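Local coordinates for outer surface protein (PDB 1X7F), which is experimentally uncharacterised but probably acts as a 6-phospho-N-acetylmuramidase, hydrolysing phosphorylated disaccharides derived from cell-wall peptidoglycan, at residues 124-127 against 128-132; 151-154 against 155-159; 185-188 against 189-193. All coordinates share one frame; numbering follows the deposited sequence. Where two conformers were deposited one is given.

In the fold
Followed from the N terminus, the three contacts come in series along the N-terminal (beta/alpha)8-type barrel, and none nests within or crosses another. Contact 1 closes the short turn between strand 119-122 and helix 129-134. Contact 2 spans the start and body of helix 153-157, in the beta-alpha-beta unit between strands 142-146 and 167-170. Contact 3 joins successive turns within helix 183-195 and closes no loop. Contacts 1 and 2, their centres about 9 Å apart, are joined by probable hydrogen bonds, Glu131 to Tyr153 and Asp127 to Asn156. Contact 2 packs on contact 3 through Leu154 against Phe193, while contacts 1 and 3 do not touch. Consecutive outer helices are thus linked side by side around the barrel.

Contact 1: residues 124-127 against 128-132; sequences VGFD and GLTEA
From Phe126 to Glu131 the chain turns out of a loop into helix 129-134, with Gly128 at the N-cap with a positive phi (88°) and negative psi, where a CB would clash with the carbonyl oxygen of Asp127. Two carboxylates hold this turn from different directions. Asp127 reaches forward: chi1 of 63° sets its CG between the backbone N and the carbonyl carbon, and OD2 then accepts from both Thr130 N, at 3.1 Å, and Thr130 OG1, at 3.0 Å. The two donors approach from opposite faces of the carboxylate plane, each on the syn side, so one oxygen is gripped twice by one residue. Asp127 OD1 rests 3.4 Å from Leu129 CB. Glu131 reaches back instead, its chain bent at chi2 (87°). Glu131 OE2 takes the backbone N of Phe126 at 2.8 Å in a fairly straight bond and probably also shares a hydrogen bond with Tyr153 OH of helix 153-157. Glu131 OE1 accepts a weak bond from Gly128 N at 3.2 Å. The same carboxylate stands at the edge of the Phe126 ring, its plane turned steeply against the ring, with Glu131 OE1 3.4 Å from Phe126 CD1. Over one ring face lies Thr130 CG2, 4.1 Å from Phe126 CD1. This is the N-terminal cap region of helix 129-134, reached from barrel strand 119-122, with side-chain acceptors taking the turn's amides. The amide and hydroxyl donors here would probably help stabilise negative charge on Asp127, offsetting the nearness of Glu131, whose OE1 is 4.5 Å from Asp127 OD2.

Contact 2: residues 151-154 against 155-159; sequences IAYL and ENILS
Tyr153 and Ile157 meet one turn apart on helix 153-157, the helix of the beta-alpha-beta crossover that carries the chain from strand 142-146 to strand 167-170. An inverse gamma turn centred on Ala152 leads into it. Its backbone bonds are those of an alpha helix: Ile157 N donates to Tyr153 O at 3.1 Å, in the carbonyl plane, and Leu158 N donates to Leu154 O at 2.8 Å. The first of these oxygens is shared, since Asn156 N also gives it a weak bond.

Among the side chains, Tyr153 and Ile157 form a CH-pi contact. Tyr153 holds CG anti to the backbone N (chi1 -177°), which turns the ring forward, beside the next turn. Ile157 then sends CG1 anti to its carbonyl carbon and sets CD1 over one face of the Tyr153 ring, 3.7 Å from the centroid and only 15° off the normal. Ile157 CD1 lies nearest Tyr153 CE2, at 3.6 Å. Ile157 CG1 is 3.4 Å from Tyr153 O. Apolar packing continues inward. Tyr153, Leu154 and Ile157 all rest on Leu145 of strand 142-146, and Leu154 also meets Phe193, so the helix packs on strand 142-146 and, through Leu154, on helix 183-195.

The polar contacts gather round Asn156. Asn156 ND2 turns out to the carbonyl oxygen of Asp127, tying the helix to the loop before helix 129-134. Asn156 in turn lends its own carbonyl oxygen to two donors of Ser159, the backbone N at 3.2 Å and the hydroxyl OG at 2.7 Å.

Contact 3: residues 185-188 against 189-193; sequences YFIR and CSERF
Cys189 sets its sulfur over one face of the Tyr185 ring, four residues back along helix 183-195. Cys189 SG is 3.8 Å from the Tyr185 ring centroid, 26° off the normal. It slips toward the rim, and the nearest ring atom to Cys189 SG is Tyr185 CE2 at 3.4 Å. Two torsions make this sulfur-aromatic contact possible: Tyr185 swings CG anti to its backbone N (chi1 177°), and SG of Cys189 lies anti to its carbonyl carbon, so it leans back toward the ring. Cys189 N also bonds to Tyr185 O at 3.0 Å.

A second pair adjoins it. Ser190 OG, buried, donates to Phe186 O at 2.7 Å, and Ser190 N reaches the same oxygen at 3.0 Å from the opposite face of its plane. Ser190 OG also sits over the centre of the Phe186 ring, 3.8 Å above the plane, so that it touches the residue four back through both backbone and ring.

Further out, the loop ahead of helix 153-157 positions these groups. Tyr185 OH bonds to Ser148 O and Asp150 N, which fixes the ring's far end. Asp150 also forms salt bridges with NE of Arg188 and of Arg192, its two carboxylate oxygens serving one arginine each. At the second pair, His171, just beyond strand 167-170, bonds to Ser190 OG and stacks on the Phe186 ring. This is the i to i+4 side-chain packing of an alpha helix, here on an outer helix of a (beta/alpha)8-type barrel, anchored to the loops that follow its strands.

Contact 1: residues 124-127 against 128-132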
ATOM      1  N   VAL A 124     -19.011   3.789  12.113  1.00 47.64           N
ATOM      2  CA  VAL A 124     -19.152   4.643  13.283  1.00 47.89           C
ATOM      3  C   VAL A 124     -19.147   3.734  14.516  1.00 48.45           C
ATOM      4  O   VAL A 124     -19.658   2.609  14.473  1.00 48.00           O
ATOM      5  CB  VAL A 124     -20.433   5.535  13.194  1.00 47.84           C
ATOM      6  CG1 VAL A 124     -20.726   6.247  14.513  1.00 46.88           C
ATOM      7  CG2 VAL A 124     -20.295   6.557  12.067  1.00 47.17           C
ATOM      8  N   GLY A 125     -18.546   4.222  15.596  1.00 49.12           N
ATOM      9  CA  GLY A 125     -18.426   3.459  16.829  1.00 49.78           C
ATOM     10  C   GLY A 125     -19.557   3.665  17.819  1.00 50.31           C
ATOM     11  O   GLY A 125     -20.520   4.398  17.559  1.00 50.65           O
ATOM     12  N   PHE A 126     -19.433   2.996  18.961  1.00 50.35           N
ATOM     13  CA  PHE A 126     -20.404   3.098  20.043  1.00 50.58           C
ATOM     14  C   PHE A 126     -19.651   3.486  21.316  1.00 50.10           C
ATOM     15  O   PHE A 126     -18.713   4.291  21.257  1.00 50.25           O
ATOM     16  CB  PHE A 126     -21.179   1.775  20.209  1.00 51.03           C
ATOM     17  CG  PHE A 126     -21.643   1.174  18.901  1.00 52.49           C
ATOM     18  CD1 PHE A 126     -20.854   0.242  18.227  1.00 52.81           C
ATOM     19  CD2 PHE A 126     -22.862   1.548  18.338  1.00 54.49           C
ATOM     20  CE1 PHE A 126     -21.270  -0.310  17.015  1.00 53.33           C
ATOM     21  CE2 PHE A 126     -23.286   1.001  17.123  1.00 54.99           C
ATOM     22  CZ  PHE A 126     -22.485   0.071  16.462  1.00 53.45           C
ATOM     23  N   ASP A 127     -20.041   2.906  22.451  1.00 49.21           N
ATOM     24  CA  ASP A 127     -19.443   3.234  23.747  1.00 48.33           C
ATOM     25  C   ASP A 127     -18.212   2.382  24.073  1.00 47.75           C
ATOM     26  O   ASP A 127     -17.678   2.457  25.185  1.00 47.90           O
ATOM     27  CB  ASP A 127     -20.488   3.095  24.859  1.00 48.47           C
ATOM     28  CG  ASP A 127     -21.002   1.669  25.010  1.00 48.40           C
ATOM     29  OD1 ASP A 127     -21.453   1.315  26.123  1.00 49.63           O
ATOM     30  OD2 ASP A 127     -20.997   0.834  24.077  1.00 47.41           O
ATOM     31  N   GLY A 128     -17.772   1.575  23.109  1.00 46.71           N
ATOM     32  CA  GLY A 128     -16.661   0.649  23.317  1.00 45.66           C
ATOM     33  C   GLY A 128     -17.101  -0.698  23.869  1.00 45.03           C
ATOM     34  O   GLY A 128     -16.545  -1.735  23.502  1.00 45.06           O
ATOM     35  N   LEU A 129     -18.090  -0.677  24.760  1.00 44.11           N
ATOM     36  CA  LEU A 129     -18.652  -1.893  25.339  1.00 43.28           C
ATOM     37  C   LEU A 129     -19.376  -2.740  24.290  1.00 42.60           C
ATOM     38  O   LEU A 129     -19.226  -3.964  24.272  1.00 42.78           O
ATOM     39  CB  LEU A 129     -19.590  -1.548  26.507  1.00 43.39           C
ATOM     40  CG  LEU A 129     -20.222  -2.668  27.341  1.00 43.55           C
ATOM     41  CD1 LEU A 129     -19.171  -3.533  28.040  1.00 44.20           C
ATOM     42  CD2 LEU A 129     -21.185  -2.077  28.361  1.00 43.66           C
ATOM     43  N   THR A 130     -20.150  -2.084  23.420  1.00 41.71           N
ATOM     44  CA  THR A 130     -20.896  -2.771  22.361  1.00 40.87           C
ATOM     45  C   THR A 130     -19.950  -3.523  21.424  1.00 40.40           C
ATOM     46  O   THR A 130     -20.199  -4.685  21.093  1.00 40.37           O
ATOM     47  CB  THR A 130     -21.769  -1.767  21.567  1.00 40.83           C
ATOM     48  OG1 THR A 130     -22.651  -1.082  22.464  1.00 40.84           O
ATOM     49  CG2 THR A 130     -22.729  -2.496  20.636  1.00 40.85           C
ATOM     50  N   GLU A 131     -18.874  -2.846  21.011  1.00 39.50           N
ATOM     51  CA  GLU A 131     -17.810  -3.434  20.193  1.00 38.75           C
ATOM     52  C   GLU A 131     -17.229  -4.687  20.850  1.00 38.16           C
ATOM     53  O   GLU A 131     -17.123  -5.737  20.210  1.00 37.57           O
ATOM     54  CB  GLU A 131     -16.691  -2.414  19.948  1.00 38.63           C
ATOM     55  CG  GLU A 131     -17.012  -1.335  18.921  1.00 39.33           C
ATOM     56  CD  GLU A 131     -17.723  -0.121  19.506  1.00 39.01           C
ATOM     57  OE1 GLU A 131     -18.444  -0.247  20.514  1.00 37.46           O
ATOM     58  OE2 GLU A 131     -17.563   0.978  18.943  1.00 40.26           O
ATOM     59  N   ALA A 132     -16.866  -4.553  22.129  1.00 38.09           N
ATOM     60  CA  ALA A 132     -16.333  -5.654  22.936  1.00 38.29           C
ATOM     61  C   ALA A 132     -17.199  -6.912  22.892  1.00 38.23           C
ATOM     62  O   ALA A 132     -16.661  -8.025  22.675  1.00 38.56           O
ATOM     63  CB  ALA A 132     -16.131  -5.203  24.383  1.00 38.20           C
TER

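Contact 2: residues 151-154 against 155-159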
ATOM      1  N   ILE A 151      -8.360   8.619  18.262  1.00 41.93           N
ATOM      2  CA  ILE A 151      -8.724   8.644  19.670  1.00 41.61           C
ATOM      3  C   ILE A 151      -8.389   7.297  20.315  1.00 42.12           C
ATOM      4  O   ILE A 151      -8.141   6.308  19.607  1.00 42.11           O
ATOM      5  CB  ILE A 151     -10.222   8.977  19.841  1.00 41.59           C
ATOM      6  CG1 ILE A 151     -11.076   8.099  18.921  1.00 41.74           C
ATOM      7  CG2 ILE A 151     -10.470  10.463  19.574  1.00 41.70           C
ATOM      8  CD1 ILE A 151     -12.496   7.867  19.413  1.00 43.26           C
ATOM      9  N   ALA A 152      -8.365   7.271  21.650  1.00 41.92           N
ATOM     10  CA  ALA A 152      -8.117   6.047  22.409  1.00 42.15           C
ATOM     11  C   ALA A 152      -9.356   5.143  22.384  1.00 42.33           C
ATOM     12  O   ALA A 152      -9.990   4.879  23.413  1.00 42.27           O
ATOM     13  CB  ALA A 152      -7.706   6.382  23.836  1.00 42.39           C
ATOM     14  N   TYR A 153      -9.679   4.684  21.177  1.00 42.57           N
ATOM     15  CA  TYR A 153     -10.867   3.886  20.877  1.00 42.58           C
ATOM     16  C   TYR A 153     -10.635   2.436  21.297  1.00 42.82           C
ATOM     17  O   TYR A 153     -11.457   1.849  22.018  1.00 43.00           O
ATOM     18  CB  TYR A 153     -11.170   4.000  19.372  1.00 42.11           C
ATOM     19  CG  TYR A 153     -12.413   3.292  18.857  1.00 41.66           C
ATOM     20  CD1 TYR A 153     -12.415   2.717  17.586  1.00 41.29           C
ATOM     21  CD2 TYR A 153     -13.583   3.204  19.619  1.00 41.33           C
ATOM     22  CE1 TYR A 153     -13.540   2.073  17.087  1.00 39.76           C
ATOM     23  CE2 TYR A 153     -14.717   2.553  19.124  1.00 40.08           C
ATOM     24  CZ  TYR A 153     -14.678   1.990  17.858  1.00 38.62           C
ATOM     25  OH  TYR A 153     -15.773   1.348  17.339  1.00 38.47           O
ATOM     26  N   LEU A 154      -9.502   1.881  20.864  1.00 42.82           N
ATOM     27  CA  LEU A 154      -9.076   0.532  21.251  1.00 42.59           C
ATOM     28  C   LEU A 154      -8.909   0.341  22.757  1.00 42.49           C
ATOM     29  O   LEU A 154      -9.365  -0.670  23.304  1.00 42.76           O
ATOM     30  CB  LEU A 154      -7.782   0.137  20.527  1.00 42.46           C
ATOM     31  CG  LEU A 154      -7.885  -0.317  19.070  1.00 41.80           C
ATOM     32  CD1 LEU A 154      -6.495  -0.412  18.447  1.00 39.97           C
ATOM     33  CD2 LEU A 154      -8.613  -1.651  18.973  1.00 39.56           C
ATOM     34  N   GLU A 155      -8.264   1.315  23.403  0.50 42.54           N
ATOM     35  CA  GLU A 155      -8.027   1.305  24.855  0.50 42.36           C
ATOM     36  C   GLU A 155      -9.338   1.163  25.620  0.50 42.07           C
ATOM     37  O   GLU A 155      -9.387   0.542  26.682  0.50 42.22           O
ATOM     38  CB  GLU A 155      -7.321   2.595  25.291  0.50 42.50           C
ATOM     39  CG  GLU A 155      -6.128   3.007  24.431  0.50 42.88           C
ATOM     40  CD  GLU A 155      -4.840   2.284  24.789  0.50 43.18           C
ATOM     41  OE1 GLU A 155      -4.722   1.778  25.928  0.50 44.20           O
ATOM     42  OE2 GLU A 155      -3.936   2.231  23.931  0.50 42.93           O
ATOM     43  N   ASN A 156     -10.393   1.753  25.058  1.00 41.81           N
ATOM     44  CA  ASN A 156     -11.744   1.699  25.602  1.00 41.16           C
ATOM     45  C   ASN A 156     -12.354   0.303  25.410  1.00 40.22           C
ATOM     46  O   ASN A 156     -12.776  -0.333  26.381  1.00 40.00           O
ATOM     47  CB  ASN A 156     -12.595   2.786  24.929  1.00 41.22           C
ATOM     48  CG  ASN A 156     -13.950   2.971  25.580  1.00 42.14           C
ATOM     49  OD1 ASN A 156     -14.090   2.935  26.809  1.00 41.88           O
ATOM     50  ND2 ASN A 156     -14.964   3.196  24.752  1.00 44.08           N
ATOM     51  N   ILE A 157     -12.363  -0.168  24.159  1.00 39.34           N
ATOM     52  CA  ILE A 157     -12.892  -1.487  23.785  1.00 38.49           C
ATOM     53  C   ILE A 157     -12.228  -2.630  24.560  1.00 38.57           C
ATOM     54  O   ILE A 157     -12.916  -3.512  25.073  1.00 38.25           O
ATOM     55  CB  ILE A 157     -12.769  -1.719  22.246  1.00 38.47           C
ATOM     56  CG1 ILE A 157     -13.631  -0.716  21.475  1.00 37.75           C
ATOM     57  CG2 ILE A 157     -13.154  -3.154  21.866  1.00 37.53           C
ATOM     58  CD1 ILE A 157     -13.306  -0.635  19.995  1.00 37.78           C
ATOM     59  N   LEU A 158     -10.900  -2.594  24.650  1.00 38.54           N
ATOM     60  CA  LEU A 158     -10.137  -3.653  25.317  1.00 38.83           C
ATOM     61  C   LEU A 158     -10.184  -3.597  26.851  1.00 39.16           C
ATOM     62  O   LEU A 158      -9.809  -4.569  27.518  1.00 39.27           O
ATOM     63  CB  LEU A 158      -8.688  -3.676  24.821  1.00 38.49           C
ATOM     64  CG  LEU A 158      -8.483  -3.861  23.309  1.00 38.38           C
ATOM     65  CD1 LEU A 158      -7.051  -3.567  22.928  1.00 36.83           C
ATOM     66  CD2 LEU A 158      -8.887  -5.252  22.845  1.00 38.41           C
ATOM     67  N   SER A 159     -10.638  -2.472  27.407  1.00 39.64           N
ATOM     68  CA  SER A 159     -10.820  -2.344  28.860  1.00 40.19           C
ATOM     69  C   SER A 159     -12.035  -3.142  29.328  1.00 40.62           C
ATOM     70  O   SER A 159     -12.173  -3.448  30.523  1.00 41.15           O
ATOM     71  CB  SER A 159     -10.941  -0.878  29.291  1.00 40.24           C
ATOM     72  OG  SER A 159     -12.239  -0.366  29.050  1.00 40.60           O
TER

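Contact 3: residues 185-188 against 189-193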
ATOM      1  N   TYR A 185      -1.500  12.829  10.476  1.00 35.81           N
ATOM      2  CA  TYR A 185      -2.706  12.327  11.134  1.00 35.69           C
ATOM      3  C   TYR A 185      -2.905  10.836  10.831  1.00 35.30           C
ATOM      4  O   TYR A 185      -3.175  10.041  11.736  1.00 35.60           O
ATOM      5  CB  TYR A 185      -3.946  13.162  10.740  1.00 35.08           C
ATOM      6  CG  TYR A 185      -5.252  12.669  11.332  1.00 34.88           C
ATOM      7  CD1 TYR A 185      -5.632  13.031  12.627  1.00 33.86           C
ATOM      8  CD2 TYR A 185      -6.109  11.839  10.599  1.00 33.53           C
ATOM      9  CE1 TYR A 185      -6.823  12.586  13.175  1.00 32.57           C
ATOM     10  CE2 TYR A 185      -7.308  11.379  11.144  1.00 32.54           C
ATOM     11  CZ  TYR A 185      -7.652  11.748  12.433  1.00 34.19           C
ATOM     12  OH  TYR A 185      -8.830  11.301  12.985  1.00 34.13           O
ATOM     13  N   PHE A 186      -2.768  10.478   9.553  1.00 34.88           N
ATOM     14  CA  PHE A 186      -2.902   9.101   9.073  1.00 33.68           C
ATOM     15  C   PHE A 186      -1.956   8.127   9.784  1.00 34.26           C
ATOM     16  O   PHE A 186      -2.330   6.987  10.087  1.00 34.31           O
ATOM     17  CB  PHE A 186      -2.664   9.077   7.559  1.00 33.36           C
ATOM     18  CG  PHE A 186      -2.361   7.709   6.998  1.00 33.38           C
ATOM     19  CD1 PHE A 186      -3.394   6.862   6.598  1.00 32.53           C
ATOM     20  CD2 PHE A 186      -1.049   7.272   6.867  1.00 35.46           C
ATOM     21  CE1 PHE A 186      -3.125   5.610   6.085  1.00 32.14           C
ATOM     22  CE2 PHE A 186      -0.770   6.007   6.346  1.00 35.26           C
ATOM     23  CZ  PHE A 186      -1.813   5.180   5.956  1.00 35.08           C
ATOM     24  N   ILE A 187      -0.729   8.583  10.033  1.00 34.38           N
ATOM     25  CA  ILE A 187       0.272   7.803  10.754  1.00 33.78           C
ATOM     26  C   ILE A 187      -0.101   7.614  12.228  1.00 33.88           C
ATOM     27  O   ILE A 187      -0.054   6.493  12.728  1.00 34.76           O
ATOM     28  CB  ILE A 187       1.679   8.445  10.581  1.00 34.09           C
ATOM     29  CG1 ILE A 187       2.153   8.372   9.109  1.00 33.63           C
ATOM     30  CG2 ILE A 187       2.702   7.849  11.570  1.00 33.10           C
ATOM     31  CD1 ILE A 187       2.501   6.962   8.564  1.00 33.96           C
ATOM     32  N   ARG A 188      -0.462   8.693  12.922  1.00 33.61           N
ATOM     33  CA  ARG A 188      -0.930   8.585  14.315  1.00 35.02           C
ATOM     34  C   ARG A 188      -2.044   7.536  14.446  1.00 35.08           C
ATOM     35  O   ARG A 188      -1.975   6.669  15.317  1.00 36.12           O
ATOM     36  CB  ARG A 188      -1.409   9.941  14.880  1.00 34.14           C
ATOM     37  CG  ARG A 188      -0.290  10.936  15.200  1.00 35.38           C
ATOM     38  CD  ARG A 188      -0.700  12.145  16.070  1.00 35.58           C
ATOM     39  NE  ARG A 188      -1.905  12.827  15.591  1.00 40.96           N
ATOM     40  CZ  ARG A 188      -1.934  13.806  14.676  1.00 44.35           C
ATOM     41  NH1 ARG A 188      -0.816  14.257  14.111  1.00 45.51           N
ATOM     42  NH2 ARG A 188      -3.095  14.351  14.330  1.00 44.35           N
ATOM     43  N   CYS A 189      -3.049   7.627  13.574  1.00 35.19           N
ATOM     44  CA  CYS A 189      -4.170   6.683  13.534  1.00 35.14           C
ATOM     45  C   CYS A 189      -3.706   5.247  13.353  1.00 34.73           C
ATOM     46  O   CYS A 189      -4.097   4.364  14.113  1.00 34.03           O
ATOM     47  CB  CYS A 189      -5.131   7.019  12.389  1.00 35.57           C
ATOM     48  SG  CYS A 189      -6.124   8.505  12.596  1.00 35.34           S
ATOM     49  N   SER A 190      -2.889   5.025  12.328  1.00 34.88           N
ATOM     50  CA  SER A 190      -2.366   3.695  12.016  1.00 35.18           C
ATOM     51  C   SER A 190      -1.446   3.116  13.105  1.00 35.66           C
ATOM     52  O   SER A 190      -1.428   1.905  13.312  1.00 36.15           O
ATOM     53  CB  SER A 190      -1.652   3.711  10.663  1.00 34.84           C
ATOM     54  OG  SER A 190      -2.470   4.289   9.671  1.00 31.64           O
ATOM     55  N   GLU A 191      -0.693   3.982  13.785  0.50 35.88           N
ATOM     56  CA  GLU A 191       0.192   3.571  14.887  0.50 36.30           C
ATOM     57  C   GLU A 191      -0.555   3.106  16.143  0.50 36.46           C
ATOM     58  O   GLU A 191      -0.006   2.359  16.949  0.50 36.43           O
ATOM     59  CB  GLU A 191       1.169   4.692  15.250  0.50 35.88           C
ATOM     60  CG  GLU A 191       2.450   4.670  14.431  0.50 36.49           C
ATOM     61  CD  GLU A 191       3.354   5.859  14.701  0.50 36.92           C
ATOM     62  OE1 GLU A 191       4.567   5.758  14.406  0.50 36.09           O
ATOM     63  OE2 GLU A 191       2.854   6.893  15.199  0.50 38.24           O
ATOM     64  N   ARG A 192      -1.791   3.567  16.312  1.00 36.84           N
ATOM     65  CA  ARG A 192      -2.651   3.102  17.405  1.00 37.52           C
ATOM     66  C   ARG A 192      -2.967   1.620  17.248  1.00 37.50           C
ATOM     67  O   ARG A 192      -2.922   0.865  18.216  1.00 36.90           O
ATOM     68  CB  ARG A 192      -3.969   3.876  17.439  1.00 37.38           C
ATOM     69  CG  ARG A 192      -3.878   5.271  17.985  1.00 37.78           C
ATOM     70  CD  ARG A 192      -5.210   6.010  17.938  1.00 38.76           C
ATOM     71  NE  ARG A 192      -5.126   7.357  18.495  1.00 39.91           N
ATOM     72  CZ  ARG A 192      -5.074   7.632  19.791  1.00 40.89           C
ATOM     73  NH1 ARG A 192      -5.085   6.655  20.692  1.00 42.98           N
ATOM     74  NH2 ARG A 192      -4.999   8.893  20.192  1.00 42.08           N
ATOM     75  N   PHE A 193      -3.292   1.232  16.016  1.00 37.86           N
ATOM     76  CA  PHE A 193      -3.685  -0.131  15.694  1.00 38.74           C
ATOM     77  C   PHE A 193      -2.492  -1.078  15.646  1.00 39.72           C
ATOM     78  O   PHE A 193      -2.605  -2.254  16.001  1.00 39.61           O
ATOM     79  CB  PHE A 193      -4.496  -0.150  14.390  1.00 38.26           C
ATOM     80  CG  PHE A 193      -5.964   0.082  14.604  1.00 37.43           C
ATOM     81  CD1 PHE A 193      -6.428   1.307  15.090  1.00 35.78           C
ATOM     82  CD2 PHE A 193      -6.880  -0.938  14.367  1.00 36.46           C
ATOM     83  CE1 PHE A 193      -7.786   1.518  15.324  1.00 35.79           C
ATOM     84  CE2 PHE A 193      -8.237  -0.742  14.602  1.00 37.72           C
ATOM     85  CZ  PHE A 193      -8.693   0.497  15.080  1.00 36.94           C
TER